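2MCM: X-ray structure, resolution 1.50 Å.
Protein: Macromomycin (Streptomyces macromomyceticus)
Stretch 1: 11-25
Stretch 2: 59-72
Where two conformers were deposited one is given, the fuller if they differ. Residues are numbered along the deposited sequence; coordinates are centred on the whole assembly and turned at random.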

ATOM      1  N   GLY A  11      -0.867  -7.209  14.357  1.00 13.24           N
ATOM      2  CA  GLY A  11      -1.364  -8.566  14.666  1.00 13.76           C
ATOM      3  C   GLY A  11      -2.237  -9.052  13.496  1.00 14.77           C
ATOM      4  O   GLY A  11      -3.245  -9.772  13.763  1.00 13.95           O
ATOM      5  N   LEU A  12      -1.929  -8.649  12.280  1.00 12.13           N
ATOM      6  CA  LEU A  12      -2.816  -9.059  11.152  1.00 10.47           C
ATOM      7  C   LEU A  12      -2.562 -10.508  10.816  1.00 10.10           C
ATOM      8  O   LEU A  12      -1.562 -11.153  11.024  1.00 11.80           O
ATOM      9  CB  LEU A  12      -2.343  -8.141   9.946  1.00 11.07           C
ATOM     10  CG  LEU A  12      -2.573  -6.666  10.167  1.00 10.65           C
ATOM     11  CD1 LEU A  12      -2.108  -5.889   8.944  1.00 10.34           C
ATOM     12  CD2 LEU A  12      -4.059  -6.277  10.433  1.00 12.51           C
ATOM     13  N   SER A  13      -3.675 -11.013  10.133  1.00 11.53           N
ATOM     14  CA  SER A  13      -3.611 -12.390   9.627  1.00 11.65           C
ATOM     15  C   SER A  13      -3.319 -12.343   8.124  1.00 11.11           C
ATOM     16  O   SER A  13      -3.653 -11.323   7.482  1.00 11.64           O
ATOM     17  CB  SER A  13      -5.060 -12.987   9.671  1.00 12.10           C
ATOM     18  OG  SER A  13      -5.505 -13.028  11.010  0.80 14.13           O
ATOM     19  N   ASN A  14      -2.849 -13.408   7.566  1.00 11.63           N
ATOM     20  CA  ASN A  14      -2.640 -13.573   6.133  1.00 11.81           C
ATOM     21  C   ASN A  14      -4.042 -13.568   5.484  1.00 11.78           C
ATOM     22  O   ASN A  14      -4.929 -14.338   5.978  1.00 12.86           O
ATOM     23  CB  ASN A  14      -1.923 -14.914   5.873  1.00 12.82           C
ATOM     24  CG  ASN A  14      -1.680 -15.059   4.401  1.00 14.39           C
ATOM     25  OD1 ASN A  14      -1.138 -14.184   3.704  1.00 14.92           O
ATOM     26  ND2 ASN A  14      -2.027 -16.231   3.843  1.00 15.93           N
ATOM     27  N   GLY A  15      -4.311 -12.728   4.518  1.00 10.03           N
ATOM     28  CA  GLY A  15      -5.606 -12.720   3.841  1.00  9.46           C
ATOM     29  C   GLY A  15      -6.630 -11.874   4.485  1.00  9.44           C
ATOM     30  O   GLY A  15      -7.876 -11.908   4.263  1.00 10.38           O
ATOM     31  N   GLN A  16      -6.222 -11.025   5.445  1.00  8.93           N
ATOM     32  CA  GLN A  16      -7.078 -10.114   6.173  1.00  9.18           C
ATOM     33  C   GLN A  16      -7.406  -8.845   5.406  1.00  8.66           C
ATOM     34  O   GLN A  16      -6.459  -8.298   4.690  1.00  9.73           O
ATOM     35  CB  GLN A  16      -6.441  -9.649   7.532  1.00  8.67           C
ATOM     36  CG  GLN A  16      -7.432  -8.874   8.393  1.00  9.26           C
ATOM     37  CD  GLN A  16      -6.980  -8.868   9.868  1.00  8.79           C
ATOM     38  OE1 GLN A  16      -5.954  -9.451  10.151  1.00 11.89           O
ATOM     39  NE2 GLN A  16      -7.768  -8.303  10.756  1.00 12.05           N
ATOM     40  N   THR A  17      -8.576  -8.335   5.456  1.00  9.18           N
ATOM     41  CA  THR A  17      -8.941  -7.101   4.765  1.00  9.40           C
ATOM     42  C   THR A  17      -8.682  -5.950   5.726  1.00 11.69           C
ATOM     43  O   THR A  17      -9.199  -6.021   6.852  1.00 12.11           O
ATOM     44  CB  THR A  17     -10.488  -7.042   4.384  1.00 11.73           C
ATOM     45  OG1 THR A  17     -10.646  -8.117   3.443  1.00 12.61           O
ATOM     46  CG2 THR A  17     -10.827  -5.699   3.684  1.00 13.03           C
ATOM     47  N   VAL A  18      -7.952  -4.917   5.278  1.00  9.94           N
ATOM     48  CA  VAL A  18      -7.784  -3.742   6.209  1.00 10.80           C
ATOM     49  C   VAL A  18      -8.430  -2.542   5.523  1.00  9.15           C
ATOM     50  O   VAL A  18      -8.712  -2.637   4.285  1.00 10.31           O
ATOM     51  CB  VAL A  18      -6.303  -3.504   6.493  1.00 10.34           C
ATOM     52  CG1 VAL A  18      -5.595  -4.660   7.186  1.00 12.46           C
ATOM     53  CG2 VAL A  18      -5.519  -3.082   5.264  1.00 11.71           C
ATOM     54  N   THR A  19      -8.694  -1.466   6.223  1.00 10.08           N
ATOM     55  CA  THR A  19      -9.278  -0.299   5.576  1.00 10.85           C
ATOM     56  C   THR A  19      -8.165   0.806   5.526  1.00 10.44           C
ATOM     57  O   THR A  19      -7.609   1.013   6.623  1.00 11.05           O
ATOM     58  CB  THR A  19     -10.498   0.240   6.395  1.00 13.33           C
ATOM     59  OG1 THR A  19     -11.490  -0.860   6.392  1.00 15.64           O
ATOM     60  CG2 THR A  19     -11.059   1.566   5.845  1.00 13.77           C
ATOM     61  N   VAL A  20      -7.962   1.317   4.380  1.00 10.07           N
ATOM     62  CA  VAL A  20      -6.946   2.430   4.238  1.00 10.05           C
ATOM     63  C   VAL A  20      -7.742   3.710   4.148  1.00 10.51           C
ATOM     64  O   VAL A  20      -8.543   3.849   3.198  1.00 11.99           O
ATOM     65  CB  VAL A  20      -6.108   2.203   2.994  1.00 11.26           C
ATOM     66  CG1 VAL A  20      -5.080   3.365   2.807  1.00 12.27           C
ATOM     67  CG2 VAL A  20      -5.380   0.883   2.989  1.00 11.76           C
ATOM     68  N   SER A  21      -7.604   4.652   5.038  1.00 10.78           N
ATOM     69  CA  SER A  21      -8.308   5.937   5.045  1.00 12.49           C
ATOM     70  C   SER A  21      -7.250   7.063   4.886  1.00 12.59           C
ATOM     71  O   SER A  21      -6.329   7.108   5.718  1.00 13.48           O
ATOM     72  CB  SER A  21      -9.051   6.301   6.316  1.00 16.17           C
ATOM     73  OG  SER A  21      -9.927   5.226   6.616  1.00 22.21           O
ATOM     74  N   ALA A  22      -7.497   7.811   3.835  1.00 10.83           N
ATOM     75  CA  ALA A  22      -6.503   8.919   3.595  1.00 11.87           C
ATOM     76  C   ALA A  22      -7.239  10.208   3.481  1.00 11.73           C
ATOM     77  O   ALA A  22      -8.406  10.317   3.081  1.00 12.68           O
ATOM     78  CB  ALA A  22      -5.734   8.562   2.334  1.00 11.64           C
ATOM     79  N   THR A  23      -6.525  11.285   3.876  1.00 12.39           N
ATOM     80  CA  THR A  23      -7.077  12.629   3.812  1.00 13.03           C
ATOM     81  C   THR A  23      -5.975  13.604   3.304  1.00 11.99           C
ATOM     82  O   THR A  23      -4.838  13.189   3.230  1.00 11.79           O
ATOM     83  CB  THR A  23      -7.534  13.154   5.251  1.00 14.38           C
ATOM     84  OG1 THR A  23      -6.350  13.035   6.061  1.00 16.89           O
ATOM     85  CG2 THR A  23      -8.733  12.318   5.752  1.00 16.59           C
ATOM     86  N   GLY A  24      -6.467  14.768   2.906  1.00 13.06           N
ATOM     87  CA  GLY A  24      -5.469  15.811   2.460  1.00 13.49           C
ATOM     88  C   GLY A  24      -4.977  15.513   1.078  1.00 13.28           C
ATOM     89  O   GLY A  24      -3.861  15.997   0.722  1.00 15.55           O
ATOM     90  N   LEU A  25      -5.682  14.723   0.248  1.00 12.84           N
ATOM     91  CA  LEU A  25      -5.210  14.436  -1.097  1.00 12.47           C
ATOM     92  C   LEU A  25      -5.763  15.461  -2.086  1.00 12.93           C
ATOM     93  O   LEU A  25      -6.575  16.361  -1.736  1.00 14.02           O
ATOM     94  CB  LEU A  25      -5.820  13.010  -1.496  1.00 11.80           C
ATOM     95  CG  LEU A  25      -5.489  11.912  -0.495  1.00 11.95           C
ATOM     96  CD1 LEU A  25      -6.158  10.582  -0.975  1.00 13.95           C
ATOM     97  CD2 LEU A  25      -4.010  11.726  -0.322  1.00 13.67           C
TER
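Stretch 2 59-72: AGKITAQLKVHSSF

Stretch 2 lies beside stretch 1 as an antiparallel strand neighbour, and backbone hydrogen bonds follow a regular antiparallel register. Residues 62-68 are extended and run against strand 16-23 at 147° between N-to-C directions, the axes approaching to 4.6 Å. Three pairs exchange two bonds each: Val20 N to Ala64 O (2.7 Å) and Ala64 N to Val20 O (2.9 Å); Val18 N to Leu66 O (2.8 Å) and Leu66 N to Val18 O (3.0 Å); Ala22 N to Ile62 O (2.8 Å) and Ile62 N to Ala22 O (3.2 Å). Val68 N also donates to Gln16 O at 2.9 Å.

Each end closes differently. At one, a type II turn from Ser13 to Gln16 presents Gly15 N to Val68 O at 2.8 Å, while the Asn14 side chain reaches over so that OD1 accepts from Ser70 N at 2.9 Å, near the plane of the His69 ring and at its edge. At the other, Leu25 N donates to Gly60 O at 2.9 Å. Gly60 has positive phi, and a CB there would clash with Leu25 O; water 3 joins Gly24 N (2.9 Å) to Ala59 O (2.7 Å).

Between the bonded pairs, Thr17-Lys67, Thr19-Gln65 and Ser21-Thr63 bring their CA atoms to 4.3, 4.6 and 4.5 Å and turn polar side chains to one face. Methyls still meet there, Thr19 CG2 lying 3.6 Å from Thr63 CG2.

The other face is largely aliphatic and buried. Val18 CG2 packs on Val68 CG1 at 4.1 Å, and Leu66 CB takes Val20 CG2 at 4.2 Å. From the loops flanking the first strand, Leu12 CD1 reaches Val68 CG2 at 4.1 Å and Leu25 CD1 reaches Ile62 CD1 at 3.8 Å. The rule is alternation through the middle of the pairing: polar residues on one face, aliphatic ones on the other, with a regular ladder of backbone bonds between the strands.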

ATOM      1  N   ALA A  59     -13.476  16.179  -1.380  1.00 18.56           N
ATOM      2  CA  ALA A  59     -12.978  16.457  -0.051  1.00 18.65           C
ATOM      3  C   ALA A  59     -11.515  16.004   0.177  1.00 17.05           C
ATOM      4  O   ALA A  59     -10.966  16.181   1.293  1.00 19.06           O
ATOM      5  CB  ALA A  59     -13.884  15.791   1.019  1.00 19.84           C
ATOM      6  N   GLY A  60     -10.908  15.501  -0.864  1.00 16.90           N
ATOM      7  CA  GLY A  60      -9.513  15.065  -0.765  1.00 14.47           C
ATOM      8  C   GLY A  60      -9.359  13.787   0.050  1.00 12.99           C
ATOM      9  O   GLY A  60      -8.291  13.533   0.610  1.00 13.15           O
ATOM     10  N   LYS A  61     -10.365  12.946   0.055  1.00 13.23           N
ATOM     11  CA  LYS A  61     -10.299  11.691   0.778  1.00 13.61           C
ATOM     12  C   LYS A  61     -10.449  10.466  -0.142  1.00 12.43           C
ATOM     13  O   LYS A  61     -10.996  10.472  -1.237  1.00 12.86           O
ATOM     14  CB  LYS A  61     -11.576  11.610   1.695  1.00 17.54           C
ATOM     15  CG  LYS A  61     -11.495  12.633   2.789  1.00 22.04           C
ATOM     16  CD  LYS A  61     -12.567  12.454   3.875  1.00 26.94           C
ATOM     17  CE  LYS A  61     -13.798  13.229   3.421  1.00 30.11           C
ATOM     18  NZ  LYS A  61     -14.813  12.266   2.829  1.00 32.37           N
ATOM     19  N   ILE A  62      -9.934   9.397   0.422  1.00 12.34           N
ATOM     20  CA  ILE A  62     -10.074   8.064  -0.140  1.00 12.60           C
ATOM     21  C   ILE A  62     -10.278   7.122   1.063  1.00 13.58           C
ATOM     22  O   ILE A  62      -9.570   7.224   2.088  1.00 13.77           O
ATOM     23  CB  ILE A  62      -8.832   7.552  -0.934  1.00 11.65           C
ATOM     24  CG1 ILE A  62      -8.842   8.224  -2.329  1.00 11.03           C
ATOM     25  CG2 ILE A  62      -8.858   5.985  -0.979  1.00 12.99           C
ATOM     26  CD1 ILE A  62      -7.585   7.836  -3.144  1.00 12.33           C
ATOM     27  N   THR A  63     -11.248   6.197   0.889  1.00 12.95           N
ATOM     28  CA  THR A  63     -11.410   5.151   1.945  1.00 12.88           C
ATOM     29  C   THR A  63     -11.459   3.857   1.096  1.00 13.58           C
ATOM     30  O   THR A  63     -12.398   3.830   0.254  1.00 15.70           O
ATOM     31  CB  THR A  63     -12.673   5.241   2.834  1.00 14.56           C
ATOM     32  OG1 THR A  63     -12.583   6.484   3.552  1.00 18.16           O
ATOM     33  CG2 THR A  63     -12.658   4.073   3.879  1.00 16.40           C
ATOM     34  N   ALA A  64     -10.527   2.969   1.291  1.00 12.01           N
ATOM     35  CA  ALA A  64     -10.495   1.748   0.498  1.00 11.61           C
ATOM     36  C   ALA A  64     -10.155   0.522   1.316  1.00 12.04           C
ATOM     37  O   ALA A  64      -9.403   0.555   2.283  1.00 12.01           O
ATOM     38  CB  ALA A  64      -9.380   1.895  -0.577  1.00 12.60           C
ATOM     39  N   GLN A  65     -10.686  -0.599   0.841  1.00 10.29           N
ATOM     40  CA  GLN A  65     -10.389  -1.909   1.439  1.00 11.13           C
ATOM     41  C   GLN A  65      -9.210  -2.485   0.703  1.00  9.39           C
ATOM     42  O   GLN A  65      -9.199  -2.433  -0.567  1.00 11.79           O
ATOM     43  CB  GLN A  65     -11.620  -2.867   1.353  1.00 12.79           C
ATOM     44  CG  GLN A  65     -12.731  -2.365   2.264  1.00 16.35           C
ATOM     45  CD  GLN A  65     -13.781  -3.470   2.454  1.00 20.85           C
ATOM     46  OE1 GLN A  65     -13.770  -4.578   1.897  1.00 22.06           O
ATOM     47  NE2 GLN A  65     -14.736  -3.080   3.280  1.00 23.48           N
ATOM     48  N   LEU A  66      -8.305  -3.115   1.378  1.00  7.53           N
ATOM     49  CA  LEU A  66      -7.141  -3.742   0.826  1.00  7.55           C
ATOM     50  C   LEU A  66      -6.920  -5.108   1.486  1.00  8.77           C
ATOM     51  O   LEU A  66      -6.900  -5.127   2.718  1.00  8.88           O
ATOM     52  CB  LEU A  66      -5.884  -2.793   1.050  1.00  9.77           C
ATOM     53  CG  LEU A  66      -4.573  -3.378   0.596  1.00 10.12           C
ATOM     54  CD1 LEU A  66      -4.451  -3.517  -0.896  1.00 11.08           C
ATOM     55  CD2 LEU A  66      -3.391  -2.516   1.120  1.00 10.85           C
ATOM     56  N   LYS A  67      -6.764  -6.153   0.674  1.00  8.53           N
ATOM     57  CA  LYS A  67      -6.484  -7.467   1.303  1.00 10.42           C
ATOM     58  C   LYS A  67      -4.984  -7.602   1.476  1.00 10.01           C
ATOM     59  O   LYS A  67      -4.252  -7.463   0.427  1.00 12.67           O
ATOM     60  CB  LYS A  67      -7.085  -8.562   0.393  1.00 12.51           C
ATOM     61  CG  LYS A  67      -7.168  -9.870   1.220  1.00 17.31           C
ATOM     62  CD  LYS A  67      -7.860 -10.993   0.417  1.00 20.00           C
ATOM     63  CE  LYS A  67      -9.288 -10.621   0.051  1.00 22.60           C
ATOM     64  NZ  LYS A  67     -10.021 -11.833  -0.555  1.00 25.24           N
ATOM     65  N   VAL A  68      -4.473  -7.897   2.645  1.00  9.06           N
ATOM     66  CA  VAL A  68      -3.013  -8.017   2.846  1.00  9.45           C
ATOM     67  C   VAL A  68      -2.607  -9.448   3.093  1.00 10.65           C
ATOM     68  O   VAL A  68      -3.420 -10.294   3.539  1.00 10.44           O
ATOM     69  CB  VAL A  68      -2.491  -7.123   4.019  1.00 11.14           C
ATOM     70  CG1 VAL A  68      -2.710  -5.652   3.642  1.00 12.34           C
ATOM     71  CG2 VAL A  68      -3.132  -7.519   5.340  1.00 12.29           C
ATOM     72  N   HIS A  69      -1.369  -9.746   2.805  1.00  9.62           N
ATOM     73  CA  HIS A  69      -0.827 -11.105   2.943  1.00 10.92           C
ATOM     74  C   HIS A  69       0.541 -11.059   3.622  1.00 10.41           C
ATOM     75  O   HIS A  69       1.305 -10.105   3.501  1.00 10.62           O
ATOM     76  CB  HIS A  69      -0.692 -11.783   1.555  1.00 12.07           C
ATOM     77  CG  HIS A  69      -2.030 -11.911   0.838  1.00 13.47           C
ATOM     78  ND1 HIS A  69      -2.593 -11.041   0.007  1.00 14.89           N
ATOM     79  CD2 HIS A  69      -2.925 -12.940   0.984  1.00 14.81           C
ATOM     80  CE1 HIS A  69      -3.797 -11.494  -0.392  1.00 16.80           C
ATOM     81  NE2 HIS A  69      -4.000 -12.664   0.202  1.00 15.36           N
ATOM     82  N   SER A  70       0.764 -12.108   4.418  1.00 10.38           N
ATOM     83  CA  SER A  70       2.039 -12.091   5.203  1.00 11.84           C
ATOM     84  C   SER A  70       3.241 -12.305   4.346  1.00 12.33           C
ATOM     85  O   SER A  70       4.350 -11.944   4.809  1.00 13.04           O
ATOM     86  CB  SER A  70       1.989 -13.034   6.417  1.00 14.05           C
ATOM     87  OG  SER A  70       1.699 -14.330   5.916  1.00 14.97           O
ATOM     88  N   SER A  71       3.087 -12.887   3.178  1.00 11.64           N
ATOM     89  CA  SER A  71       4.185 -13.043   2.203  1.00 13.02           C
ATOM     90  C   SER A  71       3.538 -12.705   0.861  1.00 13.25           C
ATOM     91  O   SER A  71       2.322 -13.056   0.658  1.00 13.48           O
ATOM     92  CB  SER A  71       4.832 -14.404   2.148  1.00 13.56           C
ATOM     93  OG  SER A  71       5.524 -14.699   3.361  0.60 16.05           O
ATOM     94  N   PHE A  72       4.257 -12.101  -0.039  1.00 12.30           N
ATOM     95  CA  PHE A  72       3.667 -11.785  -1.376  1.00 12.11           C
ATOM     96  C   PHE A  72       4.784 -11.758  -2.390  1.00 13.31           C
ATOM     97  O   PHE A  72       5.961 -11.702  -2.030  1.00 12.23           O
ATOM     98  CB  PHE A  72       2.962 -10.454  -1.264  1.00 12.93           C
ATOM     99  CG  PHE A  72       3.753  -9.212  -1.002  1.00 13.28           C
ATOM    100  CD1 PHE A  72       4.328  -8.519  -2.089  1.00 13.41           C
ATOM    101  CD2 PHE A  72       3.939  -8.705   0.289  1.00 14.04           C
ATOM    102  CE1 PHE A  72       5.020  -7.322  -1.890  1.00 14.16           C
ATOM    103  CE2 PHE A  72       4.662  -7.518   0.492  1.00 13.57           C
ATOM    104  CZ  PHE A  72       5.228  -6.879  -0.582  1.00 13.77           C
TER
HETATM  105  O   HOH W   1     -13.559  -7.800   3.100  1.00 24.40           O
HETATM  106  O   HOH W   2     -10.819   8.903   4.521  1.00 29.99           O
HETATM  107  O   HOH W   3      -9.073  15.909   3.183  1.00 23.39           O